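Local structure of angiopoietin-related protein 4 (Homo sapiens, 6U1U) at residues L93-N99 and W196-R200; R55-Y60 and F142-Q147. The protein mediates inactivation of lipoprotein lipase and thereby takes part in regulating triglyceride clearance from blood, the chain here being its C-terminal fibrinogen-like domain. One frame throughout, in Å; residues are numbered along the deposited sequence.

Contact 1 of 2, residues L93-N99 and W196-R200; sequences LRDWDGN and WKTWR. With PLM (palmitic acid), chain B.
Strand 87-94 of the fibrinogen-like domain ends in a tight hairpin leading into strand 100-109, with the short helical turn 197-200 against it. The CA atoms of Leu93 and Trp196 are 8.4 Å apart, those of Asp95 and Arg200 8.0 Å. Leu93, extended and with an m,t side chain, sets CD1 over the five-membered ring of Trp196 (chi1 t; CH-pi, 4.0 Å to the centroid), while its CB lies 3.7 Å from CZ3 of Trp199 (chi1 t). Asp95 opens a type I turn closed by Gly98 N to Asp95 O (3.2 Å). With chi1 p, its OD1 accepts from Asp97 N (2.9 Å, an Asx turn) and Asn99 N (3.0 Å), and its OD2 forms a salt bridge with Arg200 (m,m), accepting hydrogen bonds from NE (3.0 Å) and NH2 (3.1 Å). Asn99 O receives Asp95 N (2.9 Å) and meets the edge of Trp199 at CH2 (3.4 Å). Lys197 NZ hydrogen-bonds palmitic acid O1 (3.1 Å) and O2 (3.2 Å), and Trp196 CH2 lies 3.6 Å from CE of the fatty acid. One carboxylate thus shapes the turn and anchors Arg200, while segment 196-200 also meets the fatty acid through Trp196 and Lys197.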
loop_
_atom_site.group_PDB
_atom_site.type_symbol
_atom_site.label_atom_id
_atom_site.label_comp_id
_atom_site.label_asym_id
_atom_site.label_seq_id
_atom_site.Cartn_x
_atom_site.Cartn_y
_atom_site.Cartn_z
ATOM N N LEU A 93 8.681 -1.608 7.043
ATOM C CA LEU A 93 9.421 -0.368 6.856
ATOM C C LEU A 93 10.873 -0.567 7.261
ATOM O O LEU A 93 11.165 -1.304 8.201
ATOM C CB LEU A 93 8.828 0.780 7.701
ATOM C CG LEU A 93 7.293 0.911 7.714
ATOM C CD1 LEU A 93 6.800 1.928 8.767
ATOM C CD2 LEU A 93 6.788 1.311 6.309
ATOM N N ARG A 94 11.791 0.108 6.546
ATOM C CA ARG A 94 13.215 0.002 6.857
ATOM C C ARG A 94 13.815 1.400 6.880
ATOM O O ARG A 94 13.521 2.221 5.997
ATOM C CB ARG A 94 13.958 -0.885 5.832
ATOM C CG ARG A 94 15.436 -1.130 6.181
ATOM C CD ARG A 94 16.168 -1.818 5.030
ATOM N NE ARG A 94 15.472 -3.022 4.563
ATOM C CZ ARG A 94 15.548 -3.506 3.321
ATOM N NH1 ARG A 94 16.293 -2.884 2.401
ATOM N NH2 ARG A 94 14.877 -4.618 2.994
ATOM N N ASP A 95 14.642 1.688 7.891
ATOM C CA ASP A 95 15.233 3.013 7.931
ATOM C C ASP A 95 16.668 2.910 7.440
ATOM O O ASP A 95 17.126 1.853 7.004
ATOM C CB ASP A 95 15.115 3.661 9.328
ATOM C CG ASP A 95 15.972 2.974 10.393
ATOM O OD1 ASP A 95 16.917 2.238 10.046
ATOM O OD2 ASP A 95 15.673 3.175 11.587
ATOM N N TRP A 96 17.369 4.035 7.484
ATOM C CA TRP A 96 18.691 4.076 6.872
ATOM C C TRP A 96 19.777 3.539 7.784
ATOM O O TRP A 96 20.933 3.425 7.351
ATOM C CB TRP A 96 19.005 5.496 6.441
ATOM C CG TRP A 96 18.247 5.857 5.184
ATOM C CD1 TRP A 96 17.027 6.450 5.128
ATOM C CD2 TRP A 96 18.651 5.626 3.832
ATOM N NE1 TRP A 96 16.645 6.601 3.822
ATOM C CE2 TRP A 96 17.623 6.111 3.006
ATOM C CE3 TRP A 96 19.780 5.050 3.237
ATOM C CZ2 TRP A 96 17.691 6.060 1.614
ATOM C CZ3 TRP A 96 19.853 5.000 1.844
ATOM C CH2 TRP A 96 18.813 5.499 1.047
ATOM N N ASP A 97 19.427 3.155 8.998
ATOM C CA ASP A 97 20.339 2.412 9.850
ATOM C C ASP A 97 20.058 0.916 9.842
ATOM O O ASP A 97 20.600 0.187 10.681
ATOM C CB ASP A 97 20.263 2.951 11.264
ATOM C CG ASP A 97 20.905 4.304 11.383
ATOM O OD1 ASP A 97 22.007 4.466 10.824
ATOM O OD2 ASP A 97 20.298 5.192 12.022
ATOM N N GLY A 98 19.203 0.446 8.938
ATOM C CA GLY A 98 18.915 -0.965 8.829
ATOM C C GLY A 98 17.859 -1.501 9.775
ATOM O O GLY A 98 17.576 -2.705 9.730
ATOM N N ASN A 99 17.266 -0.659 10.616
ATOM C CA ASN A 99 16.170 -1.107 11.467
ATOM C C ASN A 99 14.945 -1.374 10.611
ATOM O O ASN A 99 14.667 -0.630 9.674
ATOM C CB ASN A 99 15.823 -0.054 12.511
ATOM C CG ASN A 99 17.010 0.353 13.344
ATOM O OD1 ASN A 99 17.394 1.530 13.392
ATOM N ND2 ASN A 99 17.591 -0.620 14.025
ATOM N N TRP A 196 6.208 7.347 7.186
ATOM C CA TRP A 196 5.211 6.746 8.108
ATOM C C TRP A 196 5.412 7.530 9.412
ATOM O O TRP A 196 6.336 7.251 10.103
ATOM C CB TRP A 196 5.430 5.252 8.294
ATOM C CG TRP A 196 4.327 4.560 9.024
ATOM C CD1 TRP A 196 4.182 4.421 10.363
ATOM C CD2 TRP A 196 3.221 3.868 8.439
ATOM N NE1 TRP A 196 3.062 3.720 10.657
ATOM C CE2 TRP A 196 2.443 3.369 9.499
ATOM C CE3 TRP A 196 2.811 3.640 7.131
ATOM C CZ2 TRP A 196 1.289 2.638 9.282
ATOM C CZ3 TRP A 196 1.672 2.919 6.914
ATOM C CH2 TRP A 196 0.917 2.446 7.978
ATOM N N LYS A 197 4.514 8.452 9.696
ATOM C CA LYS A 197 4.804 9.494 10.683
ATOM C C LYS A 197 5.100 8.907 12.056
ATOM O O LYS A 197 6.098 9.275 12.693
ATOM C CB LYS A 197 3.645 10.485 10.756
ATOM C CG LYS A 197 3.889 11.610 11.826
ATOM C CD LYS A 197 2.877 12.711 11.674
ATOM C CE LYS A 197 1.544 12.297 12.293
ATOM N NZ LYS A 197 0.405 13.188 11.867
ATOM N N THR A 198 4.309 7.931 12.485
ATOM C CA THR A 198 4.432 7.419 13.853
ATOM C C THR A 198 5.639 6.522 14.095
ATOM O O THR A 198 5.896 6.181 15.256
ATOM C CB THR A 198 3.164 6.657 14.251
ATOM O OG1 THR A 198 2.896 5.630 13.290
ATOM C CG2 THR A 198 1.988 7.585 14.305
ATOM N N TRP A 199 6.400 6.129 13.072
ATOM C CA TRP A 199 7.652 5.417 13.329
ATOM C C TRP A 199 8.823 6.402 13.374
ATOM O O TRP A 199 9.331 6.718 14.452
ATOM C CB TRP A 199 7.868 4.292 12.312
ATOM C CG TRP A 199 9.024 3.402 12.694
ATOM C CD1 TRP A 199 9.327 2.956 13.954
ATOM C CD2 TRP A 199 10.026 2.858 11.821
ATOM N NE1 TRP A 199 10.465 2.181 13.921
ATOM C CE2 TRP A 199 10.914 2.106 12.625
ATOM C CE3 TRP A 199 10.276 2.952 10.444
ATOM C CZ2 TRP A 199 12.001 1.419 12.094
ATOM C CZ3 TRP A 199 11.384 2.265 9.915
ATOM C CH2 TRP A 199 12.231 1.520 10.740
ATOM N N ARG A 200 9.245 6.927 12.227
ATOM C CA ARG A 200 10.441 7.762 12.205
ATOM C C ARG A 200 10.162 9.244 12.047
ATOM O O ARG A 200 11.117 10.035 12.011
ATOM C CB ARG A 200 11.399 7.299 11.104
ATOM C CG ARG A 200 12.097 5.982 11.419
ATOM C CD ARG A 200 12.891 6.063 12.697
ATOM N NE ARG A 200 13.629 4.833 12.980
ATOM C CZ ARG A 200 13.531 4.159 14.126
ATOM N NH1 ARG A 200 12.730 4.594 15.091
ATOM N NH2 ARG A 200 14.234 3.048 14.308
HETATM C C1 PLM B . -2.712 11.606 11.232
HETATM O O1 PLM B . -2.324 12.522 10.472
HETATM O O2 PLM B . -2.032 11.163 12.166
HETATM C C2 PLM B . -4.121 11.059 11.043
HETATM C C3 PLM B . -4.410 9.622 11.357
HETATM C C4 PLM B . -5.455 9.035 10.422
HETATM C C5 PLM B . -5.403 7.545 10.227
HETATM C C6 PLM B . -5.937 7.051 8.895
HETATM C C7 PLM B . -5.319 5.763 8.417
HETATM C C8 PLM B . -5.369 5.496 6.934
HETATM C C9 PLM B . -4.136 5.927 6.222
HETATM C CA PLM B . -3.557 4.942 5.294
HETATM C CB PLM B . -2.969 3.734 5.909
HETATM C CC PLM B . -2.785 2.651 4.924
HETATM C CD PLM B . -1.895 1.565 5.347
HETATM C CE PLM B . -2.173 1.107 6.725
HETATM C CF PLM B . -2.932 -0.156 6.853
HETATM C CG PLM B . -4.295 0.047 7.425
#

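Contact 2 of 2, residues R55-Y60 and F142-Q147; sequences RPWEAY and FSTWDQ
Pro56, at the N-cap position, starts helix 57-62, whose first turn packs on the irregular segment 142-147; the CA atoms of Trp57 and Thr144 approach to 5.5 Å. Thr144 to Gln147 form a type I turn, with Gln147 N hydrogen-bonded to Thr144 O (3.0 Å). Trp57 (chi1 t, chi2 -97°) brings the edge of its indole to Phe142 O (CZ3 to O, 3.3 Å), and its NE1 is hydrogen-bonded to Glu112 OE1. Tyr60 (m) and Phe142 (t) meet obliquely, centroids 5.4 Å apart and planes at 46°; Tyr60 CD2 touches Thr144 CG2 (3.7 Å). With Thr144 and Asp146 both p at chi1, Thr144 OG1 donates to Asp146 OD1 (2.7 Å), which also accepts from Trp57 N (2.9 Å). Trp145, also p, brings NE1 to 3.9 Å from Pro56 CA. Waters bridge Arg55 O to Trp145 N and Glu58 N to Asp146 OD2. Asp146 thus serves the first helical NH directly and the next through water, joining helix to fibrinogen-domain loop beside Trp57, Tyr60 and Phe142.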
loop_
_atom_site.group_PDB
_atom_site.type_symbol
_atom_site.label_atom_id
_atom_site.label_comp_id
_atom_site.label_asym_id
_atom_site.label_seq_id
_atom_site.Cartn_x
_atom_site.Cartn_y
_atom_site.Cartn_z
ATOM N N ARG A 55 2.654 8.689 -10.525
ATOM C CA ARG A 55 1.782 8.320 -11.661
ATOM C C ARG A 55 0.305 8.594 -11.387
ATOM O O ARG A 55 -0.087 8.677 -10.255
ATOM C CB ARG A 55 1.989 6.856 -12.040
ATOM C CG ARG A 55 3.441 6.426 -12.061
ATOM C CD ARG A 55 3.710 5.276 -12.988
ATOM N NE ARG A 55 5.071 4.841 -12.832
ATOM C CZ ARG A 55 5.694 4.040 -13.657
ATOM N NH1 ARG A 55 5.060 3.584 -14.718
ATOM N NH2 ARG A 55 6.940 3.714 -13.421
ATOM N N PRO A 56 -0.502 8.661 -12.457
ATOM C CA PRO A 56 -1.907 8.967 -12.381
ATOM C C PRO A 56 -2.764 7.758 -11.997
ATOM O O PRO A 56 -2.283 6.702 -11.896
ATOM C CB PRO A 56 -2.293 9.452 -13.784
ATOM C CG PRO A 56 -1.096 9.172 -14.644
ATOM C CD PRO A 56 -0.087 8.414 -13.818
ATOM N N TRP A 57 -4.052 8.020 -11.868
ATOM C CA TRP A 57 -5.039 7.017 -11.418
ATOM C C TRP A 57 -4.942 5.714 -12.213
ATOM O O TRP A 57 -4.895 4.681 -11.618
ATOM C CB TRP A 57 -6.442 7.594 -11.538
ATOM C CG TRP A 57 -7.480 6.662 -11.017
ATOM C CD1 TRP A 57 -8.244 5.788 -11.720
ATOM C CD2 TRP A 57 -7.830 6.475 -9.642
ATOM N NE1 TRP A 57 -9.047 5.081 -10.876
ATOM C CE2 TRP A 57 -8.819 5.484 -9.595
ATOM C CE3 TRP A 57 -7.405 7.054 -8.454
ATOM C CZ2 TRP A 57 -9.391 5.074 -8.398
ATOM C CZ3 TRP A 57 -7.975 6.659 -7.279
ATOM C CH2 TRP A 57 -8.953 5.680 -7.253
ATOM N N GLU A 58 -4.919 5.813 -13.531
ATOM C CA GLU A 58 -4.988 4.561 -14.280
ATOM C C GLU A 58 -3.781 3.682 -14.027
ATOM O O GLU A 58 -3.884 2.449 -14.090
ATOM C CB GLU A 58 -5.113 4.850 -15.780
ATOM C CG GLU A 58 -6.517 5.355 -16.186
ATOM C CD GLU A 58 -7.639 4.371 -15.829
ATOM O OE1 GLU A 58 -7.484 3.161 -16.109
ATOM O OE2 GLU A 58 -8.661 4.806 -15.248
ATOM N N ALA A 59 -2.620 4.285 -13.768
ATOM C CA ALA A 59 -1.442 3.483 -13.481
ATOM C C ALA A 59 -1.551 2.843 -12.106
ATOM O O ALA A 59 -1.102 1.712 -11.903
ATOM C CB ALA A 59 -0.181 4.333 -13.538
ATOM N N TYR A 60 -2.107 3.576 -11.130
ATOM C CA TYR A 60 -2.264 2.961 -9.812
ATOM C C TYR A 60 -3.346 1.897 -9.842
ATOM O O TYR A 60 -3.323 0.959 -9.036
ATOM C CB TYR A 60 -2.582 4.041 -8.747
ATOM C CG TYR A 60 -1.287 4.571 -8.177
ATOM C CD1 TYR A 60 -0.629 3.879 -7.137
ATOM C CD2 TYR A 60 -0.683 5.694 -8.704
ATOM C CE1 TYR A 60 0.596 4.306 -6.642
ATOM C CE2 TYR A 60 0.550 6.133 -8.191
ATOM C CZ TYR A 60 1.174 5.433 -7.161
ATOM O OH TYR A 60 2.410 5.861 -6.663
ATOM N N PHE A 142 -8.599 5.902 -2.064
ATOM C CA PHE A 142 -7.298 6.113 -2.684
ATOM C C PHE A 142 -7.319 7.390 -3.513
ATOM O O PHE A 142 -8.320 7.688 -4.168
ATOM C CB PHE A 142 -6.973 4.924 -3.595
ATOM C CG PHE A 142 -5.521 4.771 -3.887
ATOM C CD1 PHE A 142 -4.701 4.119 -2.957
ATOM C CD2 PHE A 142 -4.965 5.256 -5.073
ATOM C CE1 PHE A 142 -3.355 3.945 -3.211
ATOM C CE2 PHE A 142 -3.610 5.100 -5.344
ATOM C CZ PHE A 142 -2.800 4.432 -4.432
ATOM N N SER A 143 -6.189 8.111 -3.553
ATOM C CA SER A 143 -6.133 9.345 -4.350
ATOM C C SER A 143 -4.826 9.439 -5.125
ATOM O O SER A 143 -3.764 9.060 -4.630
ATOM C CB SER A 143 -6.258 10.630 -3.463
ATOM O OG SER A 143 -7.564 10.730 -2.909
ATOM N N THR A 144 -4.906 9.992 -6.343
ATOM C CA THR A 144 -3.754 10.322 -7.173
ATOM C C THR A 144 -3.914 11.782 -7.590
ATOM O O THR A 144 -4.955 12.390 -7.348
ATOM C CB THR A 144 -3.693 9.446 -8.441
ATOM O OG1 THR A 144 -4.931 9.577 -9.174
ATOM C CG2 THR A 144 -3.508 7.966 -8.046
ATOM N N TRP A 145 -2.884 12.350 -8.234
ATOM C CA TRP A 145 -2.949 13.791 -8.495
ATOM C C TRP A 145 -4.114 14.142 -9.414
ATOM O O TRP A 145 -4.727 15.216 -9.270
ATOM C CB TRP A 145 -1.610 14.286 -9.056
ATOM C CG TRP A 145 -1.269 13.792 -10.400
ATOM C CD1 TRP A 145 -0.460 12.746 -10.701
ATOM C CD2 TRP A 145 -1.735 14.319 -11.656
ATOM N NE1 TRP A 145 -0.382 12.582 -12.065
ATOM C CE2 TRP A 145 -1.159 13.533 -12.672
ATOM C CE3 TRP A 145 -2.561 15.383 -12.010
ATOM C CZ2 TRP A 145 -1.377 13.781 -14.038
ATOM C CZ3 TRP A 145 -2.796 15.621 -13.370
ATOM C CH2 TRP A 145 -2.194 14.823 -14.357
ATOM N N ASP A 146 -4.492 13.229 -10.305
ATOM C CA ASP A 146 -5.588 13.503 -11.222
ATOM C C ASP A 146 -6.948 13.035 -10.720
ATOM O O ASP A 146 -7.960 13.271 -11.404
ATOM C CB ASP A 146 -5.283 12.872 -12.594
ATOM C CG ASP A 146 -5.147 11.370 -12.541
ATOM O OD1 ASP A 146 -4.593 10.841 -11.538
ATOM O OD2 ASP A 146 -5.579 10.713 -13.516
ATOM N N GLN A 147 -7.015 12.399 -9.545
ATOM C CA GLN A 147 -8.243 11.873 -8.987
ATOM C C GLN A 147 -8.055 11.948 -7.473
ATOM O O GLN A 147 -7.802 10.951 -6.778
ATOM C CB GLN A 147 -8.540 10.437 -9.430
ATOM C CG GLN A 147 -9.058 10.287 -10.850
ATOM C CD GLN A 147 -10.455 10.874 -10.987
ATOM O OE1 GLN A 147 -10.672 11.760 -11.799
ATOM N NE2 GLN A 147 -11.391 10.410 -10.164
HETATM O O HOH W 1 -0.558 10.558 -8.332
HETATM O O HOH W 2 -5.427 8.361 -14.957
#

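From the N terminus the chain first reaches 55-60, at the start of helix 57-62, then 93-99, where strand 87-94 turns into strand 100-109. It returns to the helix at 142-147, closing contact 2 across 81 residues, and only later reaches 196-200, closing contact 1 across 96. The two loops therefore cross rather than nest. Contact 2 ties the early helix to the loop between strand 138-140 and helix 157-160; contact 1 ties an end of the main antiparallel sheet to the short helix after strand 195-196. Their centres are 26 Å apart, with nearest atoms about 11 Å apart. The fatty acid at contact 1 comes to about 8 Å (nearest atoms) from the Phe142 side chain.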